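Local coordinates for protein Alpha/beta hydrolase (Xanthomonas campestris pv. campestris, PDB 2QJW) that is of unknown substrate but probably works as a serine hydrolase of the alpha/beta hydrolase superfamily, at residues H11-P17 and P39-D45; V28-W34 and F169-Q174; I124-D130 and L150-H156. All coordinates share one frame. Numbering follows the deposited sequence.

Contact 1 (H11-P17 and P39-D45); sequences HGFESGP and PDFTDLD
The loop 11-17 meets residues 39-45, a loop that runs into the short helix 42-45 with Phe41 at its N-cap, through a buried histidine and a buried aspartate. Residues 11-17 follow strand 6-10 and contain a type II beta turn from Gly12 to Ser15, with Ser15 N bonded to Gly12 O at 3.1 Å. CA atoms pair as Pro17 with Asp40 (5.4 Å), Gly16 with Thr42 (6.0 Å) and Glu14 with Asp45 (6.1 Å).

His11 takes chi1 p with chi2 near 72°. Its ring then bridges the two segments: ND1 donates to Gly12 O at 2.7 Å, and NE2 accepts from Phe41 N at 3.0 Å. Phe41 (chi1 m) places CD2 over one face of the His11 ring, with centroids 5.3 Å apart and planes at 59°. A water links His11 N (2.9 Å) to Pro39 O (2.7 Å).

Asp45 (chi1 m) accepts Glu14 N at OD2, 3.2 Å, while OD1 makes a salt bridge with Arg59. Phe13 (chi1 t) lays CD1 3.7 Å from Asp45 CB. Asp40 (chi1 t) forms an Asx turn: OD1 accepts Thr42 N at 2.8 Å and Thr42 OG1 at 2.6 Å. Thr42 (chi1 p) sends CG2 to Ser15 O at 3.2 Å. Pro17 CD packs 3.8 Å from Asp40 CG.

His11-Gly12 resembles the HG motif on the oxyanion-hole loop of many alpha/beta hydrolases, and Gly12 lies near the probable triad. Phe41 packs on strand 6-10 and helices 56-71 and 83-92; Phe13 also touches Leu83.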
loop_
_atom_site.group_PDB
_atom_site.type_symbol
_atom_site.label_atom_id
_atom_site.label_comp_id
_atom_site.label_asym_id
_atom_site.label_seq_id
_atom_site.Cartn_x
_atom_site.Cartn_y
_atom_site.Cartn_z
ATOM N N HIS A 11 19.746 -6.332 5.457
ATOM C CA HIS A 11 19.047 -7.251 6.343
ATOM C C HIS A 11 18.874 -6.745 7.761
ATOM O O HIS A 11 19.584 -5.864 8.209
ATOM C CB HIS A 11 19.746 -8.617 6.313
ATOM C CG HIS A 11 21.049 -8.701 7.077
ATOM N ND1 HIS A 11 21.134 -8.692 8.468
ATOM C CD2 HIS A 11 22.319 -8.757 6.629
ATOM C CE1 HIS A 11 22.412 -8.772 8.819
ATOM N NE2 HIS A 11 23.151 -8.795 7.726
ATOM N N GLY A 12 17.872 -7.306 8.463
ATOM C CA GLY A 12 17.579 -6.924 9.826
ATOM C C GLY A 12 18.526 -7.539 10.849
ATOM O O GLY A 12 19.396 -8.358 10.523
ATOM N N PHE A 13 18.275 -7.185 12.099
ATOM C CA PHE A 13 19.092 -7.622 13.211
ATOM C C PHE A 13 19.042 -9.134 13.368
ATOM O O PHE A 13 17.976 -9.756 13.319
ATOM C CB PHE A 13 18.633 -6.931 14.501
ATOM C CG PHE A 13 19.412 -7.336 15.720
ATOM C CD1 PHE A 13 20.716 -6.921 15.881
ATOM C CD2 PHE A 13 18.836 -8.106 16.706
ATOM C CE1 PHE A 13 21.422 -7.256 17.026
ATOM C CE2 PHE A 13 19.546 -8.451 17.851
ATOM C CZ PHE A 13 20.848 -8.040 17.997
ATOM N N GLU A 14 20.210 -9.745 13.501
ATOM C CA GLU A 14 20.362 -11.203 13.672
ATOM C C GLU A 14 19.803 -11.983 12.495
ATOM O O GLU A 14 19.496 -13.155 12.623
ATOM C CB GLU A 14 19.770 -11.719 14.994
ATOM C CG GLU A 14 20.666 -11.395 16.180
ATOM C CD GLU A 14 20.115 -11.843 17.512
ATOM O OE1 GLU A 14 18.906 -12.158 17.621
ATOM O OE2 GLU A 14 20.908 -11.838 18.471
ATOM N N SER A 15 19.652 -11.329 11.348
ATOM C CA SER A 15 19.196 -11.994 10.211
ATOM C C SER A 15 20.519 -12.137 9.489
ATOM O O SER A 15 21.594 -12.254 10.119
ATOM C CB SER A 15 18.140 -11.150 9.469
ATOM O OG SER A 15 17.636 -11.865 8.384
ATOM N N GLY A 16 20.524 -12.151 8.189
ATOM C CA GLY A 16 21.778 -12.216 7.444
ATOM C C GLY A 16 21.425 -11.938 6.013
ATOM O O GLY A 16 20.264 -11.776 5.686
ATOM N N PRO A 17 22.437 -11.873 5.145
ATOM C CA PRO A 17 22.187 -11.528 3.734
ATOM C C PRO A 17 21.369 -12.548 2.916
ATOM O O PRO A 17 20.891 -12.223 1.833
ATOM C CB PRO A 17 23.604 -11.397 3.164
ATOM C CG PRO A 17 24.436 -12.236 4.107
ATOM C CD PRO A 17 23.860 -12.018 5.437
ATOM N N PRO A 39 24.638 -6.648 1.722
ATOM C CA PRO A 39 25.818 -6.694 2.588
ATOM C C PRO A 39 25.576 -7.545 3.850
ATOM O O PRO A 39 24.464 -7.611 4.342
ATOM C CB PRO A 39 26.048 -5.254 2.956
ATOM C CG PRO A 39 25.354 -4.440 1.817
ATOM C CD PRO A 39 24.148 -5.269 1.523
ATOM N N ASP A 40 26.641 -8.104 4.361
ATOM C CA ASP A 40 26.570 -8.932 5.566
ATOM C C ASP A 40 26.938 -8.083 6.747
ATOM O O ASP A 40 28.040 -7.539 6.850
ATOM C CB ASP A 40 27.560 -10.062 5.394
ATOM C CG ASP A 40 27.392 -11.120 6.469
ATOM O OD1 ASP A 40 26.938 -10.771 7.580
ATOM O OD2 ASP A 40 27.615 -12.316 6.177
ATOM N N PHE A 41 25.985 -7.906 7.652
ATOM C CA PHE A 41 26.204 -7.175 8.866
ATOM C C PHE A 41 26.209 -8.096 10.108
ATOM O O PHE A 41 26.107 -7.560 11.229
ATOM C CB PHE A 41 25.105 -6.127 9.060
ATOM C CG PHE A 41 24.936 -5.183 7.907
ATOM C CD1 PHE A 41 25.774 -4.085 7.758
ATOM C CD2 PHE A 41 23.854 -5.336 7.007
ATOM C CE1 PHE A 41 25.579 -3.152 6.734
ATOM C CE2 PHE A 41 23.703 -4.462 5.965
ATOM C CZ PHE A 41 24.557 -3.359 5.829
ATOM N N THR A 42 26.319 -9.388 9.929
ATOM C CA THR A 42 26.137 -10.315 11.042
ATOM C C THR A 42 27.220 -10.128 12.112
ATOM O O THR A 42 26.946 -10.316 13.292
ATOM C CB THR A 42 26.057 -11.776 10.565
ATOM O OG1 THR A 42 27.204 -12.110 9.787
ATOM C CG2 THR A 42 24.770 -12.020 9.709
ATOM N N ASP A 43 28.424 -9.728 11.727
ATOM C CA ASP A 43 29.489 -9.512 12.720
ATOM C C ASP A 43 29.159 -8.381 13.630
ATOM O O ASP A 43 29.373 -8.446 14.834
ATOM C CB ASP A 43 30.867 -9.264 12.021
ATOM C CG ASP A 43 30.854 -8.140 11.008
ATOM O OD1 ASP A 43 29.846 -7.987 10.259
ATOM O OD2 ASP A 43 31.858 -7.359 10.976
ATOM N N LEU A 44 28.596 -7.332 13.063
ATOM C CA LEU A 44 28.268 -6.116 13.778
ATOM C C LEU A 44 27.120 -6.360 14.731
ATOM O O LEU A 44 27.135 -5.944 15.920
ATOM C CB LEU A 44 27.870 -5.024 12.791
ATOM C CG LEU A 44 29.012 -4.567 11.858
ATOM C CD1 LEU A 44 28.472 -3.836 10.621
ATOM C CD2 LEU A 44 30.076 -3.753 12.625
ATOM N N ASP A 45 26.157 -7.099 14.258
ATOM C CA ASP A 45 24.950 -7.377 15.088
ATOM C C ASP A 45 25.287 -8.184 16.337
ATOM O O ASP A 45 24.642 -7.970 17.391
ATOM C CB ASP A 45 23.884 -8.105 14.291
ATOM C CG ASP A 45 23.293 -7.238 13.191
ATOM O OD1 ASP A 45 23.555 -6.038 13.201
ATOM O OD2 ASP A 45 22.519 -7.796 12.374
HETATM O O HOH W 1 21.820 -7.347 3.751
#

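Contact 2 (V28-W34 and F169-Q174); sequences VAERLGW and FAELLQ
The end of helix 20-31 and the turn after it pack against the last turns of helix 162-174 through apolar side chains, with no direct hydrogen bond between them. The nearest CA pair is Val28 and Ala170, 6.2 Å apart.

Val28 (chi1 t) points at the other helix. Its CG1 lies 3.8 Å from both Phe169 CD2 and Ala170 CB, and 4.3 Å from Leu173 CD1. Phe169 has chi1 t, Leu173 the mt rotamer. Ala29 adds its CA, 4.1 Å from Leu173 CD1. Leu32 (chi1 m, chi2 p) reaches across with CD2, which sits 3.5 Å from Ala170 O, 3.9 Å from Ala170 CB, 3.8 Å from Leu173 CB and 3.7 Å from Gln174 CG. Gly33 then ends the helix in a Schellman motif. Its phi is 81°, its N bonds to Glu30 O at 3.2 Å, and Trp34 N bonds to Ala29 O at 3.0 Å. A CB at Gly33 would press on the preceding carbonyl.

The turn brings Trp34 (chi1 m, chi2 68°) back toward helix 162-174. Leu173 CD2 stands over its six-membered ring, 4.2 Å from the centroid and 14° off the normal, a CH-pi contact. One water accepts from Trp34 NE1 (3.1 Å) and donates to Leu173 O (2.6 Å).

This is packing of a helix end and its following turn on the C-terminal helix, on one side of the alpha/beta hydrolase sheet. Beneath, Phe169 and Leu173 rest on strands 6-10 and 76-81, touching Cys7 and Val77, and Trp34 touches both of these residues.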
loop_
_atom_site.group_PDB
_atom_site.type_symbol
_atom_site.label_atom_id
_atom_site.label_comp_id
_atom_site.label_asym_id
_atom_site.label_seq_id
_atom_site.Cartn_x
_atom_site.Cartn_y
_atom_site.Cartn_z
ATOM N N VAL A 28 13.630 -9.198 -7.048
ATOM C CA VAL A 28 12.899 -8.130 -7.729
ATOM C C VAL A 28 13.865 -7.259 -8.456
ATOM O O VAL A 28 13.647 -6.940 -9.644
ATOM C CB VAL A 28 12.087 -7.296 -6.716
ATOM C CG1 VAL A 28 11.535 -6.062 -7.323
ATOM C CG2 VAL A 28 10.931 -8.119 -6.182
ATOM N N ALA A 29 14.938 -6.825 -7.809
ATOM C CA ALA A 29 15.945 -5.995 -8.452
ATOM C C ALA A 29 16.430 -6.733 -9.715
ATOM O O ALA A 29 16.474 -6.129 -10.790
ATOM C CB ALA A 29 17.080 -5.682 -7.538
ATOM N N GLU A 30 16.773 -8.015 -9.578
ATOM C CA GLU A 30 17.228 -8.795 -10.757
ATOM C C GLU A 30 16.259 -8.767 -11.897
ATOM O O GLU A 30 16.644 -8.479 -13.036
ATOM C CB GLU A 30 17.463 -10.230 -10.294
ATOM C CG GLU A 30 18.067 -11.163 -11.363
ATOM C CD GLU A 30 19.489 -10.814 -11.752
ATOM O OE1 GLU A 30 20.297 -10.227 -10.995
ATOM O OE2 GLU A 30 19.872 -11.166 -12.891
ATOM N N ARG A 31 14.999 -9.041 -11.632
ATOM C CA ARG A 31 13.970 -9.150 -12.658
ATOM C C ARG A 31 13.637 -7.818 -13.303
ATOM O O ARG A 31 13.107 -7.782 -14.439
ATOM C CB ARG A 31 12.713 -9.806 -12.107
ATOM C CG ARG A 31 12.935 -11.256 -11.809
ATOM C CD ARG A 31 11.740 -11.873 -11.108
ATOM N N LEU A 32 13.905 -6.721 -12.591
ATOM C CA LEU A 32 13.669 -5.359 -13.076
ATOM C C LEU A 32 14.924 -4.694 -13.696
ATOM O O LEU A 32 14.917 -3.523 -14.054
ATOM C CB LEU A 32 13.044 -4.499 -11.952
ATOM C CG LEU A 32 11.505 -4.606 -11.859
ATOM C CD1 LEU A 32 10.988 -6.006 -11.553
ATOM C CD2 LEU A 32 10.967 -3.655 -10.824
ATOM N N GLY A 33 16.013 -5.435 -13.794
ATOM C CA GLY A 33 17.211 -4.935 -14.446
ATOM C C GLY A 33 18.140 -4.039 -13.679
ATOM O O GLY A 33 19.026 -3.424 -14.246
ATOM N N TRP A 34 17.964 -3.996 -12.354
ATOM C CA TRP A 34 18.835 -3.286 -11.490
ATOM C C TRP A 34 19.932 -4.236 -10.999
ATOM O O TRP A 34 19.662 -5.450 -10.825
ATOM C CB TRP A 34 18.055 -2.761 -10.252
ATOM C CG TRP A 34 17.158 -1.598 -10.617
ATOM C CD1 TRP A 34 16.047 -1.652 -11.412
ATOM C CD2 TRP A 34 17.310 -0.256 -10.221
ATOM N NE1 TRP A 34 15.527 -0.407 -11.548
ATOM C CE2 TRP A 34 16.280 0.475 -10.843
ATOM C CE3 TRP A 34 18.250 0.416 -9.452
ATOM C CZ2 TRP A 34 16.176 1.844 -10.701
ATOM C CZ3 TRP A 34 18.123 1.797 -9.295
ATOM C CH2 TRP A 34 17.096 2.473 -9.926
ATOM N N PHE A 169 8.114 -3.067 -3.669
ATOM C CA PHE A 169 9.438 -2.661 -4.102
ATOM C C PHE A 169 9.528 -2.521 -5.626
ATOM O O PHE A 169 10.137 -1.570 -6.151
ATOM C CB PHE A 169 10.476 -3.666 -3.594
ATOM C CG PHE A 169 11.909 -3.257 -3.809
ATOM C CD1 PHE A 169 12.360 -2.009 -3.458
ATOM C CD2 PHE A 169 12.817 -4.208 -4.263
ATOM C CE1 PHE A 169 13.701 -1.697 -3.655
ATOM C CE2 PHE A 169 14.156 -3.878 -4.448
ATOM C CZ PHE A 169 14.561 -2.664 -4.158
ATOM N N ALA A 170 8.958 -3.478 -6.339
ATOM C CA ALA A 170 8.927 -3.404 -7.773
ATOM C C ALA A 170 8.261 -2.148 -8.248
ATOM O O ALA A 170 8.694 -1.514 -9.212
ATOM C CB ALA A 170 8.154 -4.668 -8.317
ATOM N N GLU A 171 7.154 -1.791 -7.635
ATOM C CA GLU A 171 6.437 -0.587 -8.000
ATOM C C GLU A 171 7.251 0.677 -7.796
ATOM O O GLU A 171 7.138 1.662 -8.578
ATOM C CB GLU A 171 5.159 -0.506 -7.195
ATOM C CG GLU A 171 4.118 -1.476 -7.694
ATOM C CD GLU A 171 3.048 -1.789 -6.665
ATOM O OE1 GLU A 171 2.998 -1.136 -5.590
ATOM O OE2 GLU A 171 2.263 -2.719 -6.937
ATOM N N LEU A 172 8.054 0.668 -6.730
ATOM C CA LEU A 172 8.974 1.772 -6.477
ATOM C C LEU A 172 10.019 1.798 -7.576
ATOM O O LEU A 172 10.197 2.865 -8.207
ATOM C CB LEU A 172 9.673 1.640 -5.133
ATOM C CG LEU A 172 10.665 2.759 -4.844
ATOM C CD1 LEU A 172 10.024 4.107 -4.673
ATOM C CD2 LEU A 172 11.440 2.394 -3.591
ATOM N N LEU A 173 10.689 0.698 -7.847
ATOM C CA LEU A 173 11.740 0.703 -8.886
ATOM C C LEU A 173 11.181 1.086 -10.241
ATOM O O LEU A 173 11.841 1.833 -10.981
ATOM C CB LEU A 173 12.425 -0.631 -8.979
ATOM C CG LEU A 173 13.252 -1.066 -7.745
ATOM C CD1 LEU A 173 13.883 -2.483 -7.993
ATOM C CD2 LEU A 173 14.236 0.063 -7.370
ATOM N N GLN A 174 9.979 0.649 -10.547
ATOM C CA GLN A 174 9.400 0.928 -11.878
ATOM C C GLN A 174 9.061 2.397 -12.051
ATOM O O GLN A 174 8.898 2.854 -13.191
ATOM C CB GLN A 174 8.156 0.072 -12.083
ATOM C CG GLN A 174 8.417 -1.433 -12.338
ATOM C CD GLN A 174 7.201 -2.355 -11.935
ATOM O OE1 GLN A 174 6.173 -1.886 -11.415
ATOM N NE2 GLN A 174 7.351 -3.646 -12.129
HETATM O O HOH W 2 13.511 1.386 -12.981
#

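Contact 3 (I124-D130 and L150-H156); sequences IVHAWHD and LLVDDGH
Neighbouring parallel strands of the alpha/beta hydrolase sheet meet here. Strands 122-127 and 148-152 belong to a beta-alpha-beta unit with helix 135-145. The axes of 124-127 and 150-152 approach to 4.8 Å, with 25° between their N-to-C directions. Val125, Ala127, Leu150 and Val152 share one face of the sheet. Val125 (chi1 t) puts CG2 4.2 Å from Leu150 CD2, and its CG1 is 4.5 Å from Val152 CG2. On the other face, His126 CB lies 4.1 Å from Leu151 CD2. Leu151 CB sits over the Trp128 ring (chi1 m), 3.9 Å from the centroid of the five-membered ring.

Val125 pairs with Leu150, His126 with Leu151 and Ala127 with Val152. The backbone bonds are Leu150 N to Ile124 O (2.9 Å), His126 N to Leu150 O (2.8 Å), Val152 N to His126 O (3.0 Å) and Trp128 N to Val152 O (2.9 Å). Strand 148-152 is outermost in the chain, but Leu150 and Leu151 pair antiparallel with a strand of the second subunit. Trp128 NE1 donates to Ala147 O of that subunit.

Beyond the strands the chain turns. Ala127 to Asp130 is a type I turn. His129 N bonds to Asp154 O at 3.0 Å, and His129 NE2 weakly to Asp153 OD1 at 2.8 Å. Asp154 OD2 is held by His161 and Ala160.

At the polar edge, His156 and Asp130, both chi1 t, probably belong to a Ser-His-Asp triad with Ser82, which His156 touches. Asp130 OD1 accepts from Leu132 N and Ile133 N, and His156 ND1 donates to Asp130 OD2 at 2.7 Å.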
loop_
_atom_site.group_PDB
_atom_site.type_symbol
_atom_site.label_atom_id
_atom_site.label_comp_id
_atom_site.label_asym_id
_atom_site.label_seq_id
_atom_site.Cartn_x
_atom_site.Cartn_y
_atom_site.Cartn_z
ATOM N N ILE A 124 7.064 2.385 2.104
ATOM C CA ILE A 124 7.148 1.652 3.353
ATOM C C ILE A 124 6.132 0.536 3.312
ATOM O O ILE A 124 4.993 0.738 2.874
ATOM C CB ILE A 124 6.862 2.583 4.582
ATOM C CG1 ILE A 124 7.776 3.817 4.593
ATOM C CG2 ILE A 124 6.935 1.798 5.903
ATOM C CD1 ILE A 124 7.230 4.904 5.508
ATOM N N VAL A 125 6.538 -0.623 3.799
ATOM C CA VAL A 125 5.622 -1.751 4.091
ATOM C C VAL A 125 5.701 -1.992 5.591
ATOM O O VAL A 125 6.766 -2.293 6.080
ATOM C CB VAL A 125 5.886 -3.046 3.311
ATOM C CG1 VAL A 125 4.877 -4.140 3.674
ATOM C CG2 VAL A 125 5.827 -2.715 1.826
ATOM N N HIS A 126 4.562 -1.822 6.302
ATOM C CA HIS A 126 4.541 -2.118 7.735
ATOM C C HIS A 126 3.402 -3.019 8.088
ATOM O O HIS A 126 2.424 -3.179 7.378
ATOM C CB HIS A 126 4.440 -0.829 8.512
ATOM C CG HIS A 126 4.864 -0.958 9.919
ATOM N ND1 HIS A 126 6.160 -1.237 10.249
ATOM C CD2 HIS A 126 4.174 -0.839 11.076
ATOM C CE1 HIS A 126 6.241 -1.322 11.574
ATOM N NE2 HIS A 126 5.043 -1.100 12.083
ATOM N N ALA A 127 3.602 -3.705 9.214
ATOM C CA ALA A 127 2.629 -4.685 9.762
ATOM C C ALA A 127 1.664 -4.028 10.732
ATOM O O ALA A 127 2.111 -3.425 11.719
ATOM C CB ALA A 127 3.414 -5.779 10.460
ATOM N N TRP A 128 0.360 -4.192 10.510
ATOM C CA TRP A 128 -0.616 -3.707 11.443
ATOM C C TRP A 128 -0.322 -4.222 12.859
ATOM O O TRP A 128 -0.590 -3.447 13.813
ATOM C CB TRP A 128 -2.016 -4.213 11.067
ATOM C CG TRP A 128 -2.742 -3.446 10.034
ATOM C CD1 TRP A 128 -3.240 -3.927 8.883
ATOM C CD2 TRP A 128 -3.098 -2.061 10.073
ATOM N NE1 TRP A 128 -3.864 -2.933 8.174
ATOM C CE2 TRP A 128 -3.822 -1.782 8.895
ATOM C CE3 TRP A 128 -2.925 -1.025 11.017
ATOM C CZ2 TRP A 128 -4.318 -0.562 8.628
ATOM C CZ3 TRP A 128 -3.460 0.213 10.728
ATOM C CH2 TRP A 128 -4.140 0.430 9.547
ATOM N N HIS A 129 0.105 -5.466 12.989
ATOM C CA HIS A 129 0.267 -6.130 14.288
ATOM C C HIS A 129 1.694 -6.224 14.743
ATOM O O HIS A 129 2.015 -7.082 15.566
ATOM C CB HIS A 129 -0.333 -7.507 14.242
ATOM C CG HIS A 129 -1.695 -7.509 13.682
ATOM N ND1 HIS A 129 -2.729 -6.855 14.304
ATOM C CD2 HIS A 129 -2.203 -8.057 12.549
ATOM C CE1 HIS A 129 -3.828 -7.003 13.578
ATOM N NE2 HIS A 129 -3.537 -7.751 12.527
ATOM N N ASP A 130 2.546 -5.316 14.291
ATOM C CA ASP A 130 3.915 -5.328 14.693
ATOM C C ASP A 130 3.942 -5.150 16.226
ATOM O O ASP A 130 3.388 -4.183 16.751
ATOM C CB ASP A 130 4.666 -4.191 14.022
ATOM C CG ASP A 130 6.136 -4.320 14.106
ATOM O OD1 ASP A 130 6.689 -4.597 15.196
ATOM O OD2 ASP A 130 6.801 -4.191 13.047
ATOM N N LEU A 150 2.143 1.140 2.944
ATOM C CA LEU A 150 1.306 -0.082 2.824
ATOM C C LEU A 150 1.299 -0.822 4.137
ATOM O O LEU A 150 2.365 -1.143 4.646
ATOM C CB LEU A 150 1.823 -1.037 1.740
ATOM C CG LEU A 150 1.059 -2.323 1.528
ATOM C CD1 LEU A 150 -0.279 -1.960 0.906
ATOM C CD2 LEU A 150 1.826 -3.284 0.617
ATOM N N LEU A 151 0.104 -0.943 4.688
ATOM C CA LEU A 151 -0.144 -1.656 5.949
ATOM C C LEU A 151 -0.804 -2.961 5.590
ATOM O O LEU A 151 -1.851 -2.993 4.952
ATOM C CB LEU A 151 -0.997 -0.778 6.900
ATOM C CG LEU A 151 -0.277 0.464 7.422
ATOM C CD1 LEU A 151 -1.218 1.614 7.573
ATOM C CD2 LEU A 151 0.449 0.094 8.718
ATOM N N VAL A 152 -0.227 -4.012 6.145
ATOM C CA VAL A 152 -0.696 -5.381 5.909
ATOM C C VAL A 152 -1.010 -6.120 7.207
ATOM O O VAL A 152 -0.497 -5.782 8.278
ATOM C CB VAL A 152 0.322 -6.221 5.095
ATOM C CG1 VAL A 152 0.593 -5.601 3.718
ATOM C CG2 VAL A 152 1.651 -6.357 5.820
ATOM N N ASP A 153 -1.901 -7.083 7.077
ATOM C CA ASP A 153 -2.335 -7.912 8.221
ATOM C C ASP A 153 -1.310 -8.939 8.570
ATOM O O ASP A 153 -1.361 -10.064 8.059
ATOM C CB ASP A 153 -3.668 -8.546 7.872
ATOM C CG ASP A 153 -4.226 -9.410 9.010
ATOM O OD1 ASP A 153 -3.699 -9.250 10.125
ATOM O OD2 ASP A 153 -5.217 -10.124 8.741
ATOM N N ASP A 154 -0.325 -8.529 9.369
ATOM C CA ASP A 154 0.808 -9.410 9.670
ATOM C C ASP A 154 1.465 -8.825 10.925
ATOM O O ASP A 154 1.114 -7.743 11.400
ATOM C CB ASP A 154 1.815 -9.498 8.492
ATOM C CG ASP A 154 2.526 -10.820 8.391
ATOM O OD1 ASP A 154 2.710 -11.555 9.378
ATOM O OD2 ASP A 154 2.916 -11.217 7.272
ATOM N N GLY A 155 2.471 -9.533 11.431
ATOM C CA GLY A 155 3.357 -9.032 12.456
ATOM C C GLY A 155 4.687 -8.563 11.903
ATOM O O GLY A 155 4.900 -8.530 10.675
ATOM N N HIS A 156 5.613 -8.270 12.794
ATOM C CA HIS A 156 6.881 -7.687 12.428
ATOM C C HIS A 156 7.686 -8.422 11.381
ATOM O O HIS A 156 8.441 -7.819 10.638
ATOM C CB HIS A 156 7.724 -7.539 13.711
ATOM C CG HIS A 156 9.018 -6.875 13.495
ATOM N ND1 HIS A 156 9.127 -5.531 13.226
ATOM C CD2 HIS A 156 10.286 -7.366 13.535
ATOM C CE1 HIS A 156 10.418 -5.245 13.062
ATOM N NE2 HIS A 156 11.134 -6.333 13.256
#

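The three contacts lie around one parallel sheet; only contact 3 pairs its strands. None touches another. Their centres are 21 to 23 Å apart. The nearest atoms of contacts 1 and 2 are about 11 Å apart, those of contacts 1 and 3 about 7 Å, and those of contacts 2 and 3 about 6 Å. Contact 3 holds His156 and Asp130 of the probable triad. Contact 1 approaches the same site through Gly12, which lies near the triad without touching it. Contact 2 packs on one side of the sheet. Along the chain, contact 3 is nested inside the loop closed by contact 2, whose segments alternate with those of contact 1.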